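Local coordinates for protein beta 1-3 glucanase (Clostridium beijerinckii NCIMB 8052, PDB 5H4E) that probably hydrolyses beta-1,3-glucans through a glycoside hydrolase family 64 domain, at residues Trp318-Phe324 with Val354-Ser358; Tyr21-Tyr27 with Tyr101-Leu105. All blocks are in the same frame, centred on the assembly; numbering follows the deposited sequence.

Contact 1: Trp318-Phe324 with Val354-Ser358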
loop_
_atom_site.group_PDB
_atom_site.type_symbol
_atom_site.label_atom_id
_atom_site.label_comp_id
_atom_site.label_asym_id
_atom_site.label_seq_id
_atom_site.Cartn_x
_atom_site.Cartn_y
_atom_site.Cartn_z
ATOM N N TRP A 318 21.145 -6.726 -1.652
ATOM C CA TRP A 318 19.736 -6.537 -1.346
ATOM C C TRP A 318 19.420 -5.087 -0.962
ATOM O O TRP A 318 18.283 -4.642 -1.097
ATOM C CB TRP A 318 19.311 -7.494 -0.233
ATOM C CG TRP A 318 19.050 -8.885 -0.733
ATOM C CD1 TRP A 318 19.241 -9.352 -2.006
ATOM C CD2 TRP A 318 18.521 -9.976 0.019
ATOM N NE1 TRP A 318 18.870 -10.674 -2.086
ATOM C CE2 TRP A 318 18.428 -11.082 -0.855
ATOM C CE3 TRP A 318 18.117 -10.125 1.348
ATOM C CZ2 TRP A 318 17.951 -12.327 -0.441
ATOM C CZ3 TRP A 318 17.644 -11.362 1.762
ATOM C CH2 TRP A 318 17.554 -12.444 0.867
ATOM N N ASN A 319 20.430 -4.350 -0.510
ATOM C CA ASN A 319 20.249 -2.955 -0.146
ATOM C C ASN A 319 20.653 -1.958 -1.241
ATOM O O ASN A 319 20.734 -0.754 -0.986
ATOM C CB ASN A 319 21.029 -2.645 1.140
ATOM C CG ASN A 319 22.546 -2.765 0.974
ATOM O OD1 ASN A 319 23.065 -3.008 -0.120
ATOM N ND2 ASN A 319 23.264 -2.574 2.079
ATOM N N ASN A 320 20.915 -2.451 -2.444
ATOM C CA ASN A 320 21.427 -1.584 -3.502
ATOM C C ASN A 320 20.568 -1.646 -4.761
ATOM O O ASN A 320 20.673 -2.584 -5.543
ATOM C CB ASN A 320 22.881 -1.948 -3.838
ATOM C CG ASN A 320 23.553 -0.923 -4.758
ATOM O OD1 ASN A 320 22.898 -0.267 -5.569
ATOM N ND2 ASN A 320 24.868 -0.785 -4.628
ATOM N N SER A 321 19.770 -0.601 -4.977
ATOM C CA SER A 321 18.755 -0.601 -6.025
ATOM C C SER A 321 19.351 -0.660 -7.426
ATOM O O SER A 321 18.641 -0.902 -8.403
ATOM C CB SER A 321 17.862 0.632 -5.887
ATOM O OG SER A 321 18.612 1.813 -6.079
ATOM N N ALA A 322 20.661 -0.455 -7.523
ATOM C CA ALA A 322 21.335 -0.532 -8.806
ATOM C C ALA A 322 21.306 -1.960 -9.332
ATOM O O ALA A 322 21.517 -2.203 -10.522
ATOM C CB ALA A 322 22.774 -0.012 -8.685
ATOM N N TYR A 323 21.025 -2.907 -8.441
ATOM C CA TYR A 323 20.993 -4.313 -8.823
ATOM C C TYR A 323 19.570 -4.859 -8.992
ATOM O O TYR A 323 19.405 -6.009 -9.404
ATOM C CB TYR A 323 21.753 -5.149 -7.789
ATOM C CG TYR A 323 23.241 -4.890 -7.818
ATOM C CD1 TYR A 323 23.789 -3.794 -7.165
ATOM C CD2 TYR A 323 24.094 -5.726 -8.525
ATOM C CE1 TYR A 323 25.156 -3.550 -7.200
ATOM C CE2 TYR A 323 25.454 -5.491 -8.568
ATOM C CZ TYR A 323 25.975 -4.399 -7.904
ATOM O OH TYR A 323 27.327 -4.167 -7.947
ATOM N N PHE A 324 18.558 -4.038 -8.693
ATOM C CA PHE A 324 17.169 -4.502 -8.709
ATOM C C PHE A 324 16.611 -4.504 -10.138
ATOM O O PHE A 324 16.979 -3.655 -10.953
ATOM C CB PHE A 324 16.237 -3.624 -7.845
ATOM C CG PHE A 324 16.604 -3.515 -6.375
ATOM C CD1 PHE A 324 17.512 -4.370 -5.770
ATOM C CD2 PHE A 324 15.988 -2.540 -5.595
ATOM C CE1 PHE A 324 17.823 -4.230 -4.415
ATOM C CE2 PHE A 324 16.296 -2.396 -4.249
ATOM C CZ PHE A 324 17.210 -3.251 -3.659
ATOM N N VAL A 354 11.457 -2.797 2.584
ATOM C CA VAL A 354 12.706 -3.517 2.846
ATOM C C VAL A 354 13.868 -2.670 2.334
ATOM O O VAL A 354 13.900 -2.310 1.152
ATOM C CB VAL A 354 12.727 -4.904 2.201
ATOM C CG1 VAL A 354 14.123 -5.500 2.278
ATOM C CG2 VAL A 354 11.735 -5.815 2.910
ATOM N N PHE A 355 14.783 -2.335 3.255
ATOM C CA PHE A 355 15.931 -1.468 2.996
ATOM C C PHE A 355 15.500 -0.073 2.540
ATOM O O PHE A 355 16.223 0.612 1.820
ATOM C CB PHE A 355 16.882 -2.115 1.983
ATOM C CG PHE A 355 17.756 -3.196 2.584
ATOM C CD1 PHE A 355 17.714 -4.496 2.104
ATOM C CD2 PHE A 355 18.613 -2.901 3.636
ATOM C CE1 PHE A 355 18.512 -5.490 2.665
ATOM C CE2 PHE A 355 19.419 -3.888 4.202
ATOM C CZ PHE A 355 19.366 -5.183 3.715
ATOM N N ASP A 356 14.306 0.324 2.989
ATOM C CA ASP A 356 13.822 1.712 2.947
ATOM C C ASP A 356 13.658 2.302 1.545
ATOM O O ASP A 356 14.020 3.458 1.313
ATOM C CB ASP A 356 14.753 2.618 3.760
ATOM C CG ASP A 356 15.027 2.069 5.147
ATOM O OD1 ASP A 356 14.059 1.700 5.845
ATOM O OD2 ASP A 356 16.217 1.997 5.525
ATOM N N PHE A 357 13.088 1.529 0.628
ATOM C CA PHE A 357 12.850 2.034 -0.723
ATOM C C PHE A 357 11.406 2.480 -0.933
ATOM O O PHE A 357 11.020 2.904 -2.038
ATOM C CB PHE A 357 13.241 0.965 -1.755
ATOM C CG PHE A 357 14.730 0.749 -1.853
ATOM C CD1 PHE A 357 15.534 1.686 -2.493
ATOM C CD2 PHE A 357 15.321 -0.383 -1.310
ATOM C CE1 PHE A 357 16.908 1.503 -2.576
ATOM C CE2 PHE A 357 16.696 -0.580 -1.385
ATOM C CZ PHE A 357 17.490 0.366 -2.017
ATOM N N SER A 358 10.604 2.391 0.125
ATOM C CA SER A 358 9.183 2.725 0.006
ATOM C C SER A 358 8.965 4.224 0.160
ATOM O O SER A 358 9.892 4.978 0.464
ATOM C CB SER A 358 8.352 1.969 1.051
ATOM O OG SER A 358 8.393 2.626 2.318
HETATM O O HOH W 1 19.346 0.554 1.270
#
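Two loops on either side of helix 332-339 in the chain meet here in a loop-to-loop aromatic cluster, built on the T-shaped pair Phe324-Phe357. The edge of the Phe324 ring points at the face of Phe357, with centroids 5.1 Å apart, planes at 79° and Phe324 CE2 3.4 Å from Phe357 CE2. Round Phe357, the carbonyl Asn319 O lies at the ring edge, 3.6 Å from Phe357 CZ, and the side-chain atom Ser321 CB is 3.6 Å from Phe357 CE1. Phe355, two residues earlier, is held differently. Asn319 CB stands over one face of its ring in a CH-pi contact, 3.5 Å from the centroid and 14° off the normal, while Trp318 CB approaches Phe355 CE1 at 3.6 Å. The indole of Trp318 leads away from the 354-358 loop; it packs against helix 294-309, and its NE1 is hydrogen-bonded to Val311 O. The 318-324 loop is folded on itself by an Asx turn, in which Ala322 N donates to Asn320 OD1 at 3.0 Å, and by a bond from Tyr323 N to Asn320 O at 2.9 Å; the 3-10 segment 321-323 then leads into Phe324. No direct hydrogen bond joins the two loops, but a water lies between their carbonyls, 3.0 Å from Asn319 O and 3.2 Å from Phe355 O. The join therefore rests on ring packing and van der Waals contact; beyond that, this water, within hydrogen-bonding distance of both carbonyls, is the polar element between them, and internal hydrogen bonds shape the 318-324 loop.

Contact 2: Tyr21-Tyr27 with Tyr101-Leu105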
loop_
_atom_site.group_PDB
_atom_site.type_symbol
_atom_site.label_atom_id
_atom_site.label_comp_id
_atom_site.label_asym_id
_atom_site.label_seq_id
_atom_site.Cartn_x
_atom_site.Cartn_y
_atom_site.Cartn_z
ATOM N N TYR A 21 -10.314 19.223 -11.448
ATOM C CA TYR A 21 -11.317 19.187 -10.378
ATOM C C TYR A 21 -11.175 20.388 -9.443
ATOM O O TYR A 21 -10.055 20.827 -9.151
ATOM C CB TYR A 21 -11.209 17.890 -9.558
ATOM C CG TYR A 21 -11.369 16.614 -10.355
ATOM C CD1 TYR A 21 -12.636 16.106 -10.659
ATOM C CD2 TYR A 21 -10.254 15.908 -10.800
ATOM C CE1 TYR A 21 -12.781 14.937 -11.387
ATOM C CE2 TYR A 21 -10.390 14.746 -11.529
ATOM C CZ TYR A 21 -11.647 14.255 -11.812
ATOM O OH TYR A 21 -11.772 13.093 -12.542
ATOM N N SER A 22 -12.306 20.920 -8.981
ATOM C CA SER A 22 -12.312 21.988 -7.976
ATOM C C SER A 22 -12.321 21.350 -6.592
ATOM O O SER A 22 -12.537 20.151 -6.476
ATOM C CB SER A 22 -13.528 22.903 -8.151
ATOM O OG SER A 22 -14.724 22.179 -7.935
ATOM N N ASN A 23 -12.095 22.136 -5.544
ATOM C CA ASN A 23 -12.150 21.595 -4.190
ATOM C C ASN A 23 -13.548 21.092 -3.823
ATOM O O ASN A 23 -13.714 20.235 -2.948
ATOM C CB ASN A 23 -11.682 22.643 -3.181
ATOM C CG ASN A 23 -10.180 22.832 -3.200
ATOM O OD1 ASN A 23 -9.482 22.203 -3.988
ATOM N ND2 ASN A 23 -9.675 23.700 -2.339
ATOM N N ASP A 24 -14.553 21.624 -4.507
ATOM C CA ASP A 24 -15.922 21.150 -4.362
ATOM C C ASP A 24 -16.115 19.767 -5.007
ATOM O O ASP A 24 -17.163 19.146 -4.848
ATOM C CB ASP A 24 -16.890 22.162 -4.983
ATOM C CG ASP A 24 -18.294 22.024 -4.450
ATOM O OD1 ASP A 24 -18.479 22.080 -3.210
ATOM O OD2 ASP A 24 -19.216 21.851 -5.272
ATOM N N GLN A 25 -15.097 19.292 -5.724
ATOM C CA GLN A 25 -15.169 17.999 -6.405
ATOM C C GLN A 25 -14.173 16.981 -5.835
ATOM O O GLN A 25 -13.961 15.907 -6.409
ATOM C CB GLN A 25 -14.924 18.186 -7.899
ATOM C CG GLN A 25 -15.971 19.077 -8.555
ATOM C CD GLN A 25 -15.625 19.461 -9.973
ATOM O OE1 GLN A 25 -14.455 19.651 -10.311
ATOM N NE2 GLN A 25 -16.649 19.587 -10.819
ATOM N N ILE A 26 -13.563 17.333 -4.712
ATOM C CA ILE A 26 -12.617 16.446 -4.045
ATOM C C ILE A 26 -13.193 16.039 -2.695
ATOM O O ILE A 26 -13.617 16.894 -1.924
ATOM C CB ILE A 26 -11.255 17.130 -3.867
ATOM C CG1 ILE A 26 -10.660 17.470 -5.237
ATOM C CG2 ILE A 26 -10.295 16.235 -3.070
ATOM C CD1 ILE A 26 -9.386 18.317 -5.152
ATOM N N TYR A 27 -13.221 14.740 -2.420
ATOM C CA TYR A 27 -13.807 14.235 -1.183
ATOM C C TYR A 27 -12.791 13.475 -0.350
ATOM O O TYR A 27 -12.070 12.648 -0.885
ATOM C CB TYR A 27 -14.976 13.310 -1.486
ATOM C CG TYR A 27 -16.095 13.957 -2.267
ATOM C CD1 TYR A 27 -17.288 14.306 -1.635
ATOM C CD2 TYR A 27 -15.975 14.204 -3.635
ATOM C CE1 TYR A 27 -18.327 14.893 -2.335
ATOM C CE2 TYR A 27 -17.027 14.799 -4.353
ATOM C CZ TYR A 27 -18.197 15.133 -3.687
ATOM O OH TYR A 27 -19.254 15.715 -4.361
ATOM N N TYR A 101 -12.149 11.835 -6.434
ATOM C CA TYR A 101 -12.476 12.944 -7.313
ATOM C C TYR A 101 -13.894 12.757 -7.864
ATOM O O TYR A 101 -14.292 11.627 -8.178
ATOM C CB TYR A 101 -11.475 13.010 -8.471
ATOM C CG TYR A 101 -10.047 13.404 -8.138
ATOM C CD1 TYR A 101 -9.717 14.053 -6.946
ATOM C CD2 TYR A 101 -9.027 13.168 -9.059
ATOM C CE1 TYR A 101 -8.401 14.430 -6.682
ATOM C CE2 TYR A 101 -7.728 13.534 -8.808
ATOM C CZ TYR A 101 -7.415 14.167 -7.630
ATOM O OH TYR A 101 -6.097 14.520 -7.418
ATOM N N GLY A 102 -14.654 13.844 -7.989
ATOM C CA GLY A 102 -15.947 13.790 -8.658
ATOM C C GLY A 102 -17.105 13.348 -7.782
ATOM O O GLY A 102 -18.182 13.945 -7.808
ATOM N N LYS A 103 -16.892 12.287 -7.014
ATOM C CA LYS A 103 -17.899 11.803 -6.081
ATOM C C LYS A 103 -17.204 11.063 -4.954
ATOM O O LYS A 103 -16.054 10.638 -5.106
ATOM C CB LYS A 103 -18.918 10.891 -6.781
ATOM C CG LYS A 103 -18.287 9.768 -7.571
ATOM C CD LYS A 103 -19.200 8.544 -7.637
ATOM C CE LYS A 103 -20.400 8.747 -8.528
ATOM N NZ LYS A 103 -21.307 7.549 -8.526
ATOM N N PRO A 104 -17.875 10.927 -3.804
ATOM C CA PRO A 104 -17.259 10.170 -2.719
ATOM C C PRO A 104 -17.289 8.678 -3.009
ATOM O O PRO A 104 -18.042 8.219 -3.868
ATOM C CB PRO A 104 -18.140 10.514 -1.512
ATOM C CG PRO A 104 -19.468 10.792 -2.120
ATOM C CD PRO A 104 -19.167 11.512 -3.397
ATOM N N LEU A 105 -16.481 7.926 -2.279
ATOM C CA LEU A 105 -16.483 6.476 -2.399
ATOM C C LEU A 105 -17.694 5.906 -1.678
ATOM O O LEU A 105 -18.268 6.557 -0.795
ATOM C CB LEU A 105 -15.189 5.891 -1.830
ATOM C CG LEU A 105 -13.927 6.341 -2.572
ATOM C CD1 LEU A 105 -12.692 5.719 -1.962
ATOM C CD2 LEU A 105 -14.068 5.922 -4.024
#
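At the end of the antiparallel pairing of strands 26-33 and 95-101, Tyr21, Tyr27 and Tyr101 share the m well at chi1 but differ at chi2: near -83° and -105° for Tyr21 and Tyr27, -18° for Tyr101, whose ring is thereby turned to present a face to Tyr21 CD2. Tyr21 and Tyr101 pack on each other obliquely, planes at 34°, with Tyr101 CB 3.6 Å from the Tyr21 ring centroid in a CH-pi contact. Ile26 CG1 lies 3.9 Å from Tyr101 CD1, and Tyr101 OH reaches on to Gly374 O. Tyr27 instead packs on Pro104, whose CD is 3.7 Å from the ring centroid, again CH-pi. In the backbone, Ile26 and Tyr101 form a non-hydrogen-bonded pair. The chain leaves the sheet at Gly102, whose positive phi favours glycine. Gln25 OE1 accepts from Ser22 N at 2.8 Å. One backbone hydrogen bond, Gly102 N to Gln25 O at 2.7 Å, joins the segments just beyond the paired strand ends, Tyr27-Ser100 continuing the pairing; aromatic and aliphatic packing supplies most of the remaining contact.

Overall arrangement
From the N terminus, the chain leaves strand 9-16, turns through residues 21-25 and enters strand 26-33. Contact 2 is completed 74 residues later, where strand 95-101 runs out into its loop, pairing strand 26-33 with 95-101 in an antiparallel sheet; the intervening chain is rich in strand and contains no helix. Only long after it does contact 1 open, following helix 294-309, and its shorter loop carries helix 332-339 before returning ahead of strand 361-363. The two closures are therefore in series, neither nesting nor crossing. The centres of contact 1 and contact 2 are about 36 Å apart, on opposite sides of the chain's centre: contact 2 joins the ends of two neighbouring strands within a sheet, contact 1 two loops flanking helix 332-339.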